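Local coordinates for protein beta subunit of photoactivated adenylyl cyclase (Beggiatoa sp. PS, PDB 5M2A) that senses blue light through a flavin-binding BLUF domain and probably responds by making cyclic AMP from ATP in its attached adenylyl cyclase domain, at residues A[5-15]-A[73-84]; A[250-258]-A[270-279]. All coordinates share one frame; numbering follows the deposited sequence.

Contact 1. Residues A[5-15]-A[73-84]; sequences MKRLVYISKIS and RHTNILCLKTEY. With FMN (flavin mononucleotide), chain F.
Ser-12 OG and His-74 ND1 are hydrogen-bonded at 2.9 Å in the buried, closely packed part by the flavin. Methyl C8M of FMN sits over the centre of one imidazole face, and Ile-77 CD1 presses on the other, toward its rim; NE2 is hydrogen-bonded to Ile-68 O, which helps fix the ring's rotation. Tyr-10 CG stands between backbone N and carbonyl carbon (chi1 75°), raising the phenol on the flavin side, where OH lies 3.4 Å from FMN C6 and is hydrogen-bonded to Gln-52 OE1. This face of the BLUF domain's antiparallel strand pair forms part of the flavin pocket, and Tyr-10 with Gln-52 probably takes part in the light response, as in other BLUF domains. At the classic beta bulge, Val-9 O takes Leu-80 N at 2.7 Å and, more weakly, Lys-81 N. Arg-7 and Glu-83 run side by side in a salt bridge, NE meeting OE1 at 3.1 Å from above the carboxylate plane, and NH1 salt-bridges Glu-55; a leucine here would probably leave both carboxylates without their positive mate. On the exposed side, Lys-13 brings only its CB near Thr-75 CG2 and leads the rest of its chain away.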
loop_
_atom_site.group_PDB
_atom_site.type_symbol
_atom_site.label_atom_id
_atom_site.label_comp_id
_atom_site.label_asym_id
_atom_site.label_seq_id
_atom_site.Cartn_x
_atom_site.Cartn_y
_atom_site.Cartn_z
ATOM N N MET A 5 -15.835 31.424 3.400
ATOM C CA MET A 5 -14.386 31.303 3.329
ATOM C C MET A 5 -13.934 29.864 3.556
ATOM O O MET A 5 -14.609 29.066 4.210
ATOM C CB MET A 5 -13.708 32.212 4.357
ATOM C CG MET A 5 -13.888 33.696 4.117
ATOM S SD MET A 5 -12.898 34.641 5.289
ATOM C CE MET A 5 -13.689 34.185 6.831
ATOM N N LYS A 6 -12.760 29.549 3.014
ATOM C CA LYS A 6 -12.146 28.241 3.190
ATOM C C LYS A 6 -10.674 28.418 3.538
ATOM O O LYS A 6 -10.101 29.500 3.388
ATOM C CB LYS A 6 -12.279 27.377 1.931
ATOM C CG LYS A 6 -11.462 27.899 0.768
ATOM C CD LYS A 6 -11.740 27.135 -0.507
ATOM C CE LYS A 6 -11.272 25.699 -0.411
ATOM N NZ LYS A 6 -11.612 24.948 -1.646
ATOM N N ARG A 7 -10.063 27.332 4.003
ATOM C CA ARG A 7 -8.646 27.328 4.334
ATOM C C ARG A 7 -8.051 26.012 3.865
ATOM O O ARG A 7 -8.584 24.940 4.171
ATOM C CB ARG A 7 -8.427 27.526 5.836
ATOM C CG ARG A 7 -6.979 27.449 6.286
ATOM C CD ARG A 7 -6.811 28.046 7.676
ATOM N NE ARG A 7 -7.779 27.507 8.625
ATOM C CZ ARG A 7 -8.738 28.220 9.206
ATOM N NH1 ARG A 7 -8.858 29.514 8.949
ATOM N NH2 ARG A 7 -9.575 27.637 10.054
ATOM N N LEU A 8 -6.958 26.094 3.116
ATOM C CA LEU A 8 -6.265 24.909 2.643
ATOM C C LEU A 8 -4.812 24.933 3.094
ATOM O O LEU A 8 -4.208 25.989 3.294
ATOM C CB LEU A 8 -6.357 24.774 1.114
ATOM C CG LEU A 8 -5.740 25.782 0.142
ATOM C CD1 LEU A 8 -4.246 25.544 -0.050
ATOM C CD2 LEU A 8 -6.458 25.708 -1.199
ATOM N N VAL A 9 -4.247 23.740 3.249
ATOM C CA VAL A 9 -2.855 23.586 3.636
ATOM C C VAL A 9 -2.247 22.567 2.696
ATOM O O VAL A 9 -2.882 21.550 2.398
ATOM C CB VAL A 9 -2.710 23.127 5.099
ATOM C CG1 VAL A 9 -1.242 23.090 5.503
ATOM C CG2 VAL A 9 -3.502 24.031 6.031
ATOM N N TYR A 10 -1.045 22.849 2.207
ATOM C CA TYR A 10 -0.374 21.935 1.300
ATOM C C TYR A 10 1.113 21.930 1.599
ATOM O O TYR A 10 1.652 22.850 2.219
ATOM C CB TYR A 10 -0.628 22.297 -0.179
ATOM C CG TYR A 10 0.125 23.504 -0.691
ATOM C CD1 TYR A 10 1.445 23.403 -1.120
ATOM C CD2 TYR A 10 -0.490 24.748 -0.758
ATOM C CE1 TYR A 10 2.136 24.512 -1.585
ATOM C CE2 TYR A 10 0.190 25.857 -1.224
ATOM C CZ TYR A 10 1.503 25.736 -1.635
ATOM O OH TYR A 10 2.188 26.838 -2.099
ATOM N N ILE A 11 1.771 20.868 1.142
ATOM C CA ILE A 11 3.220 20.774 1.166
ATOM C C ILE A 11 3.714 20.556 -0.258
ATOM O O ILE A 11 2.987 20.080 -1.136
ATOM C CB ILE A 11 3.711 19.648 2.087
ATOM C CG1 ILE A 11 3.081 18.323 1.670
ATOM C CG2 ILE A 11 3.362 19.961 3.520
ATOM C CD1 ILE A 11 3.501 17.168 2.541
ATOM N N SER A 12 4.972 20.914 -0.481
ATOM C CA SER A 12 5.559 20.778 -1.803
ATOM C C SER A 12 7.066 20.646 -1.674
ATOM O O SER A 12 7.657 20.960 -0.637
ATOM C CB SER A 12 5.199 21.964 -2.699
ATOM O OG SER A 12 5.894 23.123 -2.287
ATOM N N LYS A 13 7.679 20.165 -2.750
ATOM C CA LYS A 13 9.125 20.081 -2.877
ATOM C C LYS A 13 9.626 21.277 -3.670
ATOM O O LYS A 13 9.154 21.528 -4.782
ATOM C CB LYS A 13 9.543 18.782 -3.571
ATOM C CG LYS A 13 11.043 18.592 -3.674
ATOM C CD LYS A 13 11.385 17.257 -4.330
ATOM C CE LYS A 13 12.883 17.069 -4.460
ATOM N NZ LYS A 13 13.241 15.768 -5.101
ATOM N N ILE A 14 10.577 22.007 -3.096
ATOM C CA ILE A 14 11.177 23.139 -3.789
ATOM C C ILE A 14 11.967 22.631 -4.986
ATOM O O ILE A 14 12.819 21.743 -4.856
ATOM C CB ILE A 14 12.068 23.939 -2.829
ATOM C CG1 ILE A 14 11.288 24.283 -1.558
ATOM C CG2 ILE A 14 12.600 25.181 -3.514
ATOM C CD1 ILE A 14 12.119 24.979 -0.497
ATOM N N SER A 15 11.688 23.195 -6.162
ATOM C CA SER A 15 12.365 22.779 -7.387
ATOM C C SER A 15 13.822 23.225 -7.360
ATOM O O SER A 15 14.108 24.424 -7.294
ATOM C CB SER A 15 11.659 23.363 -8.608
ATOM O OG SER A 15 10.351 22.840 -8.750
ATOM N N ARG A 73 8.442 26.674 -9.574
ATOM C CA ARG A 73 9.416 26.695 -8.493
ATOM C C ARG A 73 9.199 25.599 -7.459
ATOM O O ARG A 73 9.991 25.491 -6.518
ATOM C CB ARG A 73 9.410 28.073 -7.817
ATOM C CG ARG A 73 10.034 29.166 -8.681
ATOM C CD ARG A 73 9.730 30.571 -8.159
ATOM N NE ARG A 73 8.359 30.977 -8.460
ATOM C CZ ARG A 73 7.908 32.224 -8.363
ATOM N NH1 ARG A 73 8.722 33.196 -7.977
ATOM N NH2 ARG A 73 6.644 32.502 -8.662
ATOM N N HIS A 74 8.164 24.777 -7.608
ATOM C CA HIS A 74 7.998 23.649 -6.705
ATOM C C HIS A 74 7.278 22.520 -7.430
ATOM O O HIS A 74 6.718 22.703 -8.515
ATOM C CB HIS A 74 7.270 24.060 -5.412
ATOM C CG HIS A 74 5.875 24.564 -5.621
ATOM N ND1 HIS A 74 4.956 24.634 -4.596
ATOM C CD2 HIS A 74 5.241 25.021 -6.726
ATOM C CE1 HIS A 74 3.816 25.112 -5.059
ATOM N NE2 HIS A 74 3.962 25.356 -6.349
ATOM N N THR A 75 7.326 21.335 -6.825
ATOM C CA THR A 75 6.821 20.121 -7.448
ATOM C C THR A 75 6.361 19.176 -6.347
ATOM O O THR A 75 6.517 19.465 -5.158
ATOM C CB THR A 75 7.890 19.470 -8.333
ATOM O OG1 THR A 75 7.301 18.405 -9.092
ATOM C CG2 THR A 75 9.014 18.910 -7.474
ATOM N N ASN A 76 5.803 18.031 -6.752
ATOM C CA ASN A 76 5.242 17.049 -5.819
ATOM C C ASN A 76 4.329 17.733 -4.804
ATOM O O ASN A 76 4.497 17.619 -3.586
ATOM C CB ASN A 76 6.344 16.249 -5.122
ATOM C CG ASN A 76 5.814 15.002 -4.422
ATOM O OD1 ASN A 76 6.430 14.478 -3.489
ATOM N ND2 ASN A 76 4.655 14.528 -4.867
ATOM N N ILE A 77 3.351 18.462 -5.324
ATOM C CA ILE A 77 2.444 19.228 -4.477
ATOM C C ILE A 77 1.341 18.317 -3.956
ATOM O O ILE A 77 0.679 17.613 -4.728
ATOM C CB ILE A 77 1.863 20.419 -5.252
ATOM C CG1 ILE A 77 2.996 21.315 -5.761
ATOM C CG2 ILE A 77 0.887 21.195 -4.371
ATOM C CD1 ILE A 77 2.564 22.286 -6.842
ATOM N N LEU A 78 1.136 18.329 -2.641
ATOM C CA LEU A 78 0.071 17.553 -2.016
ATOM C C LEU A 78 -0.690 18.463 -1.067
ATOM O O LEU A 78 -0.131 18.943 -0.073
ATOM C CB LEU A 78 0.618 16.328 -1.283
ATOM C CG LEU A 78 -0.425 15.533 -0.492
ATOM C CD1 LEU A 78 -1.507 14.994 -1.407
ATOM C CD2 LEU A 78 0.214 14.399 0.299
ATOM N N CYS A 79 -1.957 18.706 -1.377
ATOM C CA CYS A 79 -2.833 19.405 -0.450
ATOM C C CYS A 79 -3.248 18.447 0.659
ATOM O O CYS A 79 -3.782 17.366 0.387
ATOM C CB CYS A 79 -4.058 19.956 -1.176
ATOM S SG CYS A 79 -5.178 20.876 -0.096
ATOM N N LEU A 80 -3.004 18.848 1.908
ATOM C CA LEU A 80 -3.192 17.976 3.061
ATOM C C LEU A 80 -4.525 18.161 3.758
ATOM O O LEU A 80 -5.026 17.219 4.383
ATOM C CB LEU A 80 -2.086 18.210 4.091
ATOM C CG LEU A 80 -0.667 17.860 3.670
ATOM C CD1 LEU A 80 0.264 18.213 4.809
ATOM C CD2 LEU A 80 -0.570 16.387 3.314
ATOM N N LYS A 81 -5.108 19.347 3.674
ATOM C CA LYS A 81 -6.302 19.619 4.448
ATOM C C LYS A 81 -7.029 20.780 3.801
ATOM O O LYS A 81 -6.401 21.740 3.349
ATOM C CB LYS A 81 -5.957 19.936 5.911
ATOM C CG LYS A 81 -7.150 20.367 6.758
ATOM C CD LYS A 81 -6.712 20.958 8.091
ATOM C CE LYS A 81 -6.413 19.885 9.124
ATOM N NZ LYS A 81 -5.924 20.479 10.406
ATOM N N THR A 82 -8.348 20.671 3.745
ATOM C CA THR A 82 -9.200 21.768 3.310
ATOM C C THR A 82 -10.320 21.908 4.324
ATOM O O THR A 82 -11.054 20.948 4.574
ATOM C CB THR A 82 -9.759 21.525 1.907
ATOM O OG1 THR A 82 -8.677 21.362 0.986
ATOM C CG2 THR A 82 -10.591 22.702 1.463
ATOM N N GLU A 83 -10.430 23.092 4.918
ATOM C CA GLU A 83 -11.505 23.419 5.843
ATOM C C GLU A 83 -12.500 24.314 5.119
ATOM O O GLU A 83 -12.123 25.367 4.592
ATOM C CB GLU A 83 -10.967 24.116 7.091
ATOM C CG GLU A 83 -10.092 23.250 7.971
ATOM C CD GLU A 83 -9.421 24.051 9.074
ATOM O OE1 GLU A 83 -8.234 24.409 8.914
ATOM O OE2 GLU A 83 -10.090 24.337 10.094
ATOM N N TYR A 84 -13.758 23.895 5.082
ATOM C CA TYR A 84 -14.800 24.644 4.402
ATOM C C TYR A 84 -15.644 25.416 5.406
ATOM O O TYR A 84 -15.779 25.019 6.567
ATOM C CB TYR A 84 -15.689 23.714 3.575
ATOM C CG TYR A 84 -14.988 23.109 2.380
ATOM C CD1 TYR A 84 -14.901 23.801 1.180
ATOM C CD2 TYR A 84 -14.410 21.848 2.452
ATOM C CE1 TYR A 84 -14.265 23.257 0.083
ATOM C CE2 TYR A 84 -13.771 21.293 1.358
ATOM C CZ TYR A 84 -13.701 22.003 0.175
ATOM O OH TYR A 84 -13.062 21.461 -0.918
HETATM N N1 FMN F . 1.092 33.883 -5.493
HETATM C C2 FMN F . 0.107 34.593 -4.833
HETATM O O2 FMN F . -0.490 35.495 -5.410
HETATM N N3 FMN F . -0.224 34.285 -3.529
HETATM C C4 FMN F . 0.438 33.265 -2.877
HETATM O O4 FMN F . 0.151 32.988 -1.713
HETATM C C4A FMN F . 1.428 32.553 -3.533
HETATM N N5 FMN F . 2.078 31.543 -2.866
HETATM C C5A FMN F . 3.059 30.828 -3.503
HETATM C C6 FMN F . 3.703 29.812 -2.818
HETATM C C7 FMN F . 4.699 29.080 -3.448
HETATM C C7M FMN F . 5.383 27.987 -2.685
HETATM C C8 FMN F . 5.047 29.371 -4.765
HETATM C C8M FMN F . 6.120 28.588 -5.457
HETATM C C9 FMN F . 4.397 30.392 -5.453
HETATM C C9A FMN F . 3.398 31.123 -4.821
HETATM N N10 FMN F . 2.747 32.135 -5.497
HETATM C C10 FMN F . 1.760 32.858 -4.850
HETATM C "C1'" FMN F . 3.149 32.448 -6.913
HETATM C "C2'" FMN F . 2.080 32.142 -7.954
HETATM O "O2'" FMN F . 2.219 30.807 -8.382
HETATM C "C3'" FMN F . 2.274 33.077 -9.140
HETATM O "O3'" FMN F . 3.638 33.067 -9.512
HETATM C "C4'" FMN F . 1.865 34.499 -8.768
HETATM O "O4'" FMN F . 0.515 34.508 -8.361
HETATM C "C5'" FMN F . 2.037 35.454 -9.943
HETATM O "O5'" FMN F . 1.227 35.012 -11.009
HETATM P P FMN F . 0.991 35.939 -12.301
HETATM O O1P FMN F . -0.060 36.967 -11.954
HETATM O O2P FMN F . 2.287 36.632 -12.663
HETATM O O3P FMN F . 0.522 35.077 -13.451
#

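Contact 2. Residues A[250-258]-A[270-279]; sequences GLSYGHVIE and TLLGDAVNVA
Leu-271 CD2 sits above one face of the Glu-258 carboxylate, displaced beyond its rim on the side of OE1 and CG, and approaches OE1 to 3.5 Å. The two side chains run the same way, so CD2 also rests against the glutamate's CB; OE2 makes a long, weak ion pair with Arg-133. The Leu-272 peptide is the next flat group: Ile-257 N donates a hydrogen bond to Leu-272 O at 2.8 Å, and Val-256 CA touches the same oxygen. With the return bond from Leu-272 N to Ile-257 O, this closes the antiparallel pair. Beyond it the chain leaves the sheet at Gly-273, where a CB would clash with His-255 O, and starts a helix that runs back along the strand. A water spans the parting, donating to His-255 O at 2.6 Å and accepting from Ala-275 N at 2.7 Å. Ala-275 CB then fills the angle between strand and helix, 4.0 Å from Val-256 CG1. Ser-252 holds OG between its backbone N and carbonyl carbon (chi1 67°), directed at Ala-275 O; the modelled 2.4 Å is doubtfully short for the hydrogen bond placed there. In this cyclase catalytic domain, strand 247-258 is paired with strand 150-161 along one side, and on its other side with 293-296 and then 266-272. Phe-158 meets Ala-279, Thr-296 meets Val-278, and Gly-203 of the second subunit packs on Thr-270 and Leu-272, placing the contact against the subunit interface, where class III cyclases form their active sites.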
loop_
_atom_site.group_PDB
_atom_site.type_symbol
_atom_site.label_atom_id
_atom_site.label_comp_id
_atom_site.label_asym_id
_atom_site.label_seq_id
_atom_site.Cartn_x
_atom_site.Cartn_y
_atom_site.Cartn_z
ATOM N N GLY A 250 -4.091 -7.792 -19.404
ATOM C CA GLY A 250 -5.523 -8.075 -19.463
ATOM C C GLY A 250 -6.317 -6.883 -18.964
ATOM O O GLY A 250 -5.899 -6.199 -18.027
ATOM N N LEU A 251 -7.466 -6.643 -19.594
ATOM C CA LEU A 251 -8.369 -5.586 -19.158
ATOM C C LEU A 251 -9.776 -6.135 -19.026
ATOM O O LEU A 251 -10.233 -6.916 -19.869
ATOM C CB LEU A 251 -8.393 -4.426 -20.145
ATOM C CG LEU A 251 -7.085 -3.818 -20.638
ATOM C CD1 LEU A 251 -7.399 -2.820 -21.732
ATOM C CD2 LEU A 251 -6.340 -3.145 -19.501
ATOM N N SER A 252 -10.487 -5.689 -17.995
ATOM C CA SER A 252 -11.877 -6.077 -17.831
ATOM C C SER A 252 -12.674 -4.834 -17.471
ATOM O O SER A 252 -12.111 -3.778 -17.183
ATOM C CB SER A 252 -12.052 -7.142 -16.751
ATOM O OG SER A 252 -11.737 -6.588 -15.488
ATOM N N TYR A 253 -13.991 -4.961 -17.536
ATOM C CA TYR A 253 -14.884 -3.860 -17.204
ATOM C C TYR A 253 -16.045 -4.397 -16.389
ATOM O O TYR A 253 -16.647 -5.411 -16.757
ATOM C CB TYR A 253 -15.414 -3.178 -18.465
ATOM C CG TYR A 253 -16.424 -2.095 -18.173
ATOM C CD1 TYR A 253 -16.048 -0.941 -17.493
ATOM C CD2 TYR A 253 -17.742 -2.220 -18.574
ATOM C CE1 TYR A 253 -16.965 0.061 -17.232
ATOM C CE2 TYR A 253 -18.667 -1.218 -18.315
ATOM C CZ TYR A 253 -18.270 -0.086 -17.638
ATOM O OH TYR A 253 -19.183 0.915 -17.382
ATOM N N GLY A 254 -16.378 -3.721 -15.299
ATOM C CA GLY A 254 -17.530 -4.177 -14.550
ATOM C C GLY A 254 -17.712 -3.368 -13.292
ATOM O O GLY A 254 -16.981 -2.406 -13.027
ATOM N N HIS A 255 -18.716 -3.788 -12.528
ATOM C CA HIS A 255 -19.026 -3.221 -11.222
ATOM C C HIS A 255 -18.013 -3.715 -10.207
ATOM O O HIS A 255 -17.805 -4.922 -10.063
ATOM C CB HIS A 255 -20.428 -3.632 -10.774
ATOM C CG HIS A 255 -21.500 -3.224 -11.725
ATOM N ND1 HIS A 255 -21.232 -2.568 -12.907
ATOM C CD2 HIS A 255 -22.840 -3.382 -11.679
ATOM C CE1 HIS A 255 -22.363 -2.338 -13.546
ATOM N NE2 HIS A 255 -23.353 -2.822 -12.823
ATOM N N VAL A 256 -17.379 -2.790 -9.507
ATOM C CA VAL A 256 -16.457 -3.148 -8.443
ATOM C C VAL A 256 -16.750 -2.253 -7.258
ATOM O O VAL A 256 -17.124 -1.086 -7.423
ATOM C CB VAL A 256 -14.976 -3.029 -8.864
ATOM C CG1 VAL A 256 -14.657 -4.019 -9.991
ATOM C CG2 VAL A 256 -14.648 -1.616 -9.293
ATOM N N ILE A 257 -16.635 -2.819 -6.072
ATOM C CA ILE A 257 -16.754 -2.051 -4.845
ATOM C C ILE A 257 -15.377 -1.486 -4.540
ATOM O O ILE A 257 -14.389 -2.222 -4.530
ATOM C CB ILE A 257 -17.266 -2.929 -3.697
ATOM C CG1 ILE A 257 -18.632 -3.508 -4.065
ATOM C CG2 ILE A 257 -17.347 -2.123 -2.396
ATOM C CD1 ILE A 257 -19.158 -4.498 -3.043
ATOM N N GLU A 258 -15.305 -0.178 -4.317
ATOM C CA GLU A 258 -14.046 0.493 -4.021
ATOM C C GLU A 258 -14.145 1.134 -2.647
ATOM O O GLU A 258 -15.131 1.814 -2.349
ATOM C CB GLU A 258 -13.715 1.558 -5.077
ATOM C CG GLU A 258 -12.481 2.387 -4.727
ATOM C CD GLU A 258 -11.871 3.103 -5.925
ATOM O OE1 GLU A 258 -10.679 2.857 -6.226
ATOM O OE2 GLU A 258 -12.580 3.908 -6.569
ATOM N N THR A 270 -9.197 -1.510 -1.339
ATOM C CA THR A 270 -9.354 -2.695 -2.149
ATOM C C THR A 270 -10.429 -2.466 -3.213
ATOM O O THR A 270 -11.184 -1.516 -3.146
ATOM C CB THR A 270 -9.682 -3.896 -1.232
ATOM O OG1 THR A 270 -8.934 -3.794 -0.016
ATOM C CG2 THR A 270 -9.393 -5.284 -1.870
ATOM N N LEU A 271 -10.439 -3.342 -4.198
ATOM C CA LEU A 271 -11.412 -3.343 -5.252
ATOM C C LEU A 271 -11.927 -4.743 -5.263
ATOM O O LEU A 271 -11.182 -5.657 -5.345
ATOM C CB LEU A 271 -10.821 -2.966 -6.601
ATOM C CG LEU A 271 -10.251 -1.575 -6.781
ATOM C CD1 LEU A 271 -9.398 -1.548 -8.018
ATOM C CD2 LEU A 271 -11.314 -0.521 -6.831
ATOM N N LEU A 272 -13.225 -4.868 -5.155
ATOM C CA LEU A 272 -13.909 -6.151 -5.068
ATOM C C LEU A 272 -14.851 -6.278 -6.246
ATOM O O LEU A 272 -15.692 -5.400 -6.458
ATOM C CB LEU A 272 -14.743 -6.283 -3.798
ATOM C CG LEU A 272 -14.194 -6.304 -2.379
ATOM C CD1 LEU A 272 -15.368 -6.473 -1.427
ATOM C CD2 LEU A 272 -13.176 -7.406 -2.183
ATOM N N GLY A 273 -14.751 -7.381 -6.970
ATOM C CA GLY A 273 -15.732 -7.673 -7.996
ATOM C C GLY A 273 -15.171 -8.623 -9.023
ATOM O O GLY A 273 -13.963 -8.822 -9.126
ATOM N N ASP A 274 -16.096 -9.194 -9.800
ATOM C CA ASP A 274 -15.736 -10.166 -10.831
ATOM C C ASP A 274 -14.684 -9.621 -11.777
ATOM O O ASP A 274 -13.812 -10.361 -12.242
ATOM C CB ASP A 274 -16.981 -10.565 -11.621
ATOM C CG ASP A 274 -17.541 -11.890 -11.182
ATOM O OD1 ASP A 274 -16.740 -12.750 -10.765
ATOM O OD2 ASP A 274 -18.775 -12.067 -11.257
ATOM N N ALA A 275 -14.752 -8.324 -12.079
ATOM C CA ALA A 275 -13.842 -7.744 -13.059
ATOM C C ALA A 275 -12.386 -7.917 -12.653
ATOM O O ALA A 275 -11.513 -8.030 -13.521
ATOM C CB ALA A 275 -14.174 -6.268 -13.260
ATOM N N VAL A 276 -12.095 -7.936 -11.347
ATOM C CA VAL A 276 -10.709 -8.102 -10.915
ATOM C C VAL A 276 -10.187 -9.469 -11.338
ATOM O O VAL A 276 -9.110 -9.585 -11.939
ATOM C CB VAL A 276 -10.588 -7.898 -9.394
ATOM C CG1 VAL A 276 -9.166 -8.187 -8.929
ATOM C CG2 VAL A 276 -11.009 -6.484 -9.009
ATOM N N ASN A 277 -10.939 -10.527 -11.024
ATOM C CA ASN A 277 -10.521 -11.870 -11.414
ATOM C C ASN A 277 -10.449 -12.010 -12.931
ATOM O O ASN A 277 -9.534 -12.650 -13.459
ATOM C CB ASN A 277 -11.472 -12.909 -10.825
ATOM C CG ASN A 277 -11.133 -14.319 -11.266
ATOM O OD1 ASN A 277 -9.962 -14.699 -11.312
ATOM N ND2 ASN A 277 -12.155 -15.098 -11.612
ATOM N N VAL A 278 -11.411 -11.423 -13.649
ATOM C CA VAL A 278 -11.434 -11.578 -15.104
ATOM C C VAL A 278 -10.210 -10.926 -15.729
ATOM O O VAL A 278 -9.576 -11.504 -16.619
ATOM C CB VAL A 278 -12.737 -11.017 -15.700
ATOM C CG1 VAL A 278 -12.660 -11.041 -17.225
ATOM C CG2 VAL A 278 -13.913 -11.834 -15.235
ATOM N N ALA A 279 -9.839 -9.726 -15.265
ATOM C CA ALA A 279 -8.682 -9.055 -15.840
ATOM C C ALA A 279 -7.416 -9.871 -15.613
ATOM O O ALA A 279 -6.580 -9.992 -16.513
ATOM C CB ALA A 279 -8.544 -7.647 -15.257
HETATM O O HOH W 1 -17.043 -6.868 -11.657
HETATM O O HOH W 2 -18.972 -5.933 -7.079
#

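Contact 1 closes before contact 2 opens, and the two share no sheet: residues 5-15 with 73-84 belong to the blue-light sensor, residues 250-258 with 270-279 to the cyclase domain. Their centres are 33 Å apart, on opposite sides of the chain's centre, and their nearest atoms about 16 Å apart. Helix 110-129 lies between the two contacts along the chain and packs on contact 1 through His-123 and Arg-124. Both contacts also touch the second subunit, contact 1 through that subunit's Leu-115 and Ile-119, contact 2 through its Gly-203, next to magnesium ligand Asp-204. With no direct touch between the contacts, a light signal from the flavin probably reaches the cyclase through helices such as 110-129 and the dimer interface.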